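Local atomic coordinates of spindle pole body-associated protein VIK1 (Candida glabrata, PDB entry 4GKP), a protein that probably binds microtubules as the noncatalytic partner of the kinesin Kar3, this chain being the truncated neck and C-terminal motor homology domain of VIK1. Residues A[85-90]-A[245-250]. Numbering follows the deposited sequence.
Sequences LFSVGS and AFVFQI
Strands 83-88 and 246-250 run parallel as neighbours in the central sheet of the kinesin motor-like domain. Four backbone hydrogen bonds join them. Phe86 N donates to Ala245 O at 2.7 Å, and its carbonyl takes Val247 N at 2.8 Å. Val88 N and O then bond to Val247 O and Gln249 N. The last three bonds lie nearly along their C=O axes.

The tight part is the face with Phe86, Val88, Phe246 and Phe248. The rings of Phe86 and Phe246 lie side by side, planes at 28°, but are slid apart and barely overlap. Their centroids are 5.0 Å apart. Phe246 CD1 reaches Phe86 CB at 3.4 Å. Val88 CB rests against Phe248 CD1 at 3.8 Å. Phe239 meets the Phe86 ring, and helix 256-266 packs on Phe246 and Phe248.

On the other face, also buried, side chains meet each other less closely. Val247 CG1 sits between its own backbone N and carbonyl carbon (chi1 52°). This presses Val247 CG1 on backbone, 3.3 Å from Phe86 O and 3.6 Å from Ser87 CA. Ser87 OG bonds to Tyr209 OH. Beside the last bond, Gln249 CB lies 3.8 Å from Gly89 CA. Its amide turns off, and NE2 bonds weakly to Asp251 OD2.

The chemistry is that of a buried sheet interior: main-chain bonds pair facing backbone groups, and phenylalanine rings join one face to helices 230-241 and 256-266.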
loop_
_atom_site.group_PDB
_atom_site.type_symbol
_atom_site.label_atom_id
_atom_site.label_comp_id
_atom_site.label_asym_id
_atom_site.label_seq_id
_atom_site.Cartn_x
_atom_site.Cartn_y
_atom_site.Cartn_z
ATOM N N LEU A 85 0.758 0.897 -3.965
ATOM C CA LEU A 85 1.335 1.091 -2.647
ATOM C C LEU A 85 0.938 -0.127 -1.838
ATOM O O LEU A 85 -0.235 -0.489 -1.826
ATOM C CB LEU A 85 0.811 2.372 -1.965
ATOM C CG LEU A 85 1.210 2.605 -0.498
ATOM C CD1 LEU A 85 2.716 2.818 -0.318
ATOM C CD2 LEU A 85 0.427 3.763 0.124
ATOM N N PHE A 86 1.917 -0.758 -1.182
ATOM C CA PHE A 86 1.637 -1.847 -0.245
ATOM C C PHE A 86 1.737 -1.361 1.180
ATOM O O PHE A 86 2.706 -0.704 1.535
ATOM C CB PHE A 86 2.654 -2.959 -0.384
ATOM C CG PHE A 86 2.436 -3.847 -1.561
ATOM C CD1 PHE A 86 2.845 -3.447 -2.832
ATOM C CD2 PHE A 86 1.863 -5.111 -1.387
ATOM C CE1 PHE A 86 2.661 -4.282 -3.918
ATOM C CE2 PHE A 86 1.671 -5.951 -2.470
ATOM C CZ PHE A 86 2.076 -5.534 -3.739
ATOM N N SER A 87 0.742 -1.691 1.993
ATOM C CA SER A 87 0.801 -1.404 3.417
ATOM C C SER A 87 0.893 -2.734 4.153
ATOM O O SER A 87 -0.040 -3.556 4.087
ATOM C CB SER A 87 -0.426 -0.619 3.875
ATOM O OG SER A 87 -0.470 -0.552 5.294
ATOM N N VAL A 88 2.034 -2.938 4.820
ATOM C CA VAL A 88 2.372 -4.196 5.501
ATOM C C VAL A 88 2.530 -3.952 7.007
ATOM O O VAL A 88 3.305 -3.096 7.423
ATOM C CB VAL A 88 3.665 -4.822 4.926
ATOM C CG1 VAL A 88 4.007 -6.143 5.630
ATOM C CG2 VAL A 88 3.565 -4.995 3.411
ATOM N N GLY A 89 1.782 -4.703 7.809
ATOM C CA GLY A 89 1.729 -4.524 9.262
ATOM C C GLY A 89 1.105 -5.726 9.958
ATOM O O GLY A 89 1.246 -6.865 9.504
ATOM N N SER A 90 0.403 -5.482 11.062
ATOM C CA SER A 90 -0.184 -6.575 11.846
ATOM C C SER A 90 -1.521 -6.177 12.487
ATOM O O SER A 90 -2.353 -5.535 11.844
ATOM C CB SER A 90 0.824 -7.103 12.890
ATOM N N ALA A 245 5.704 0.565 -4.255
ATOM C CA ALA A 245 6.123 1.287 -3.063
ATOM C C ALA A 245 5.533 0.545 -1.897
ATOM O O ALA A 245 4.416 -0.020 -1.999
ATOM C CB ALA A 245 5.626 2.734 -3.071
ATOM N N PHE A 246 6.280 0.566 -0.789
ATOM C CA PHE A 246 5.964 -0.215 0.383
ATOM C C PHE A 246 6.046 0.614 1.660
ATOM O O PHE A 246 7.000 1.376 1.870
ATOM C CB PHE A 246 6.922 -1.404 0.484
ATOM C CG PHE A 246 6.933 -2.297 -0.735
ATOM C CD1 PHE A 246 6.012 -3.329 -0.865
ATOM C CD2 PHE A 246 7.885 -2.120 -1.739
ATOM C CE1 PHE A 246 6.031 -4.160 -1.973
ATOM C CE2 PHE A 246 7.904 -2.952 -2.854
ATOM C CZ PHE A 246 6.971 -3.972 -2.968
ATOM N N VAL A 247 5.040 0.472 2.512
ATOM C CA VAL A 247 5.128 1.025 3.849
ATOM C C VAL A 247 5.035 -0.136 4.852
ATOM O O VAL A 247 4.142 -0.980 4.755
ATOM C CB VAL A 247 4.086 2.148 4.102
ATOM C CG1 VAL A 247 2.691 1.686 3.742
ATOM C CG2 VAL A 247 4.099 2.589 5.554
ATOM N N PHE A 248 5.987 -0.182 5.779
ATOM C CA PHE A 248 6.036 -1.229 6.803
ATOM C C PHE A 248 5.814 -0.632 8.178
ATOM O O PHE A 248 6.522 0.284 8.591
ATOM C CB PHE A 248 7.385 -1.940 6.779
ATOM C CG PHE A 248 7.733 -2.545 5.446
ATOM C CD1 PHE A 248 7.385 -3.862 5.150
ATOM C CD2 PHE A 248 8.435 -1.801 4.493
ATOM C CE1 PHE A 248 7.722 -4.419 3.923
ATOM C CE2 PHE A 248 8.777 -2.352 3.272
ATOM C CZ PHE A 248 8.405 -3.657 2.976
ATOM N N GLN A 249 4.813 -1.144 8.873
ATOM C CA GLN A 249 4.492 -0.734 10.232
ATOM C C GLN A 249 5.500 -1.399 11.191
ATOM O O GLN A 249 5.534 -2.632 11.319
ATOM C CB GLN A 249 3.051 -1.147 10.537
ATOM C CG GLN A 249 2.614 -1.033 11.985
ATOM C CD GLN A 249 1.572 0.041 12.220
ATOM O OE1 GLN A 249 1.322 0.895 11.366
ATOM N NE2 GLN A 249 0.957 0.007 13.395
ATOM N N ILE A 250 6.351 -0.581 11.812
ATOM C CA ILE A 250 7.344 -1.080 12.767
ATOM C C ILE A 250 6.975 -0.630 14.180
ATOM O O ILE A 250 7.156 0.538 14.544
ATOM C CB ILE A 250 8.798 -0.721 12.367
ATOM C CG1 ILE A 250 9.307 -1.700 11.307
ATOM C CG2 ILE A 250 9.752 -0.893 13.530
ATOM C CD1 ILE A 250 9.198 -1.198 9.904
#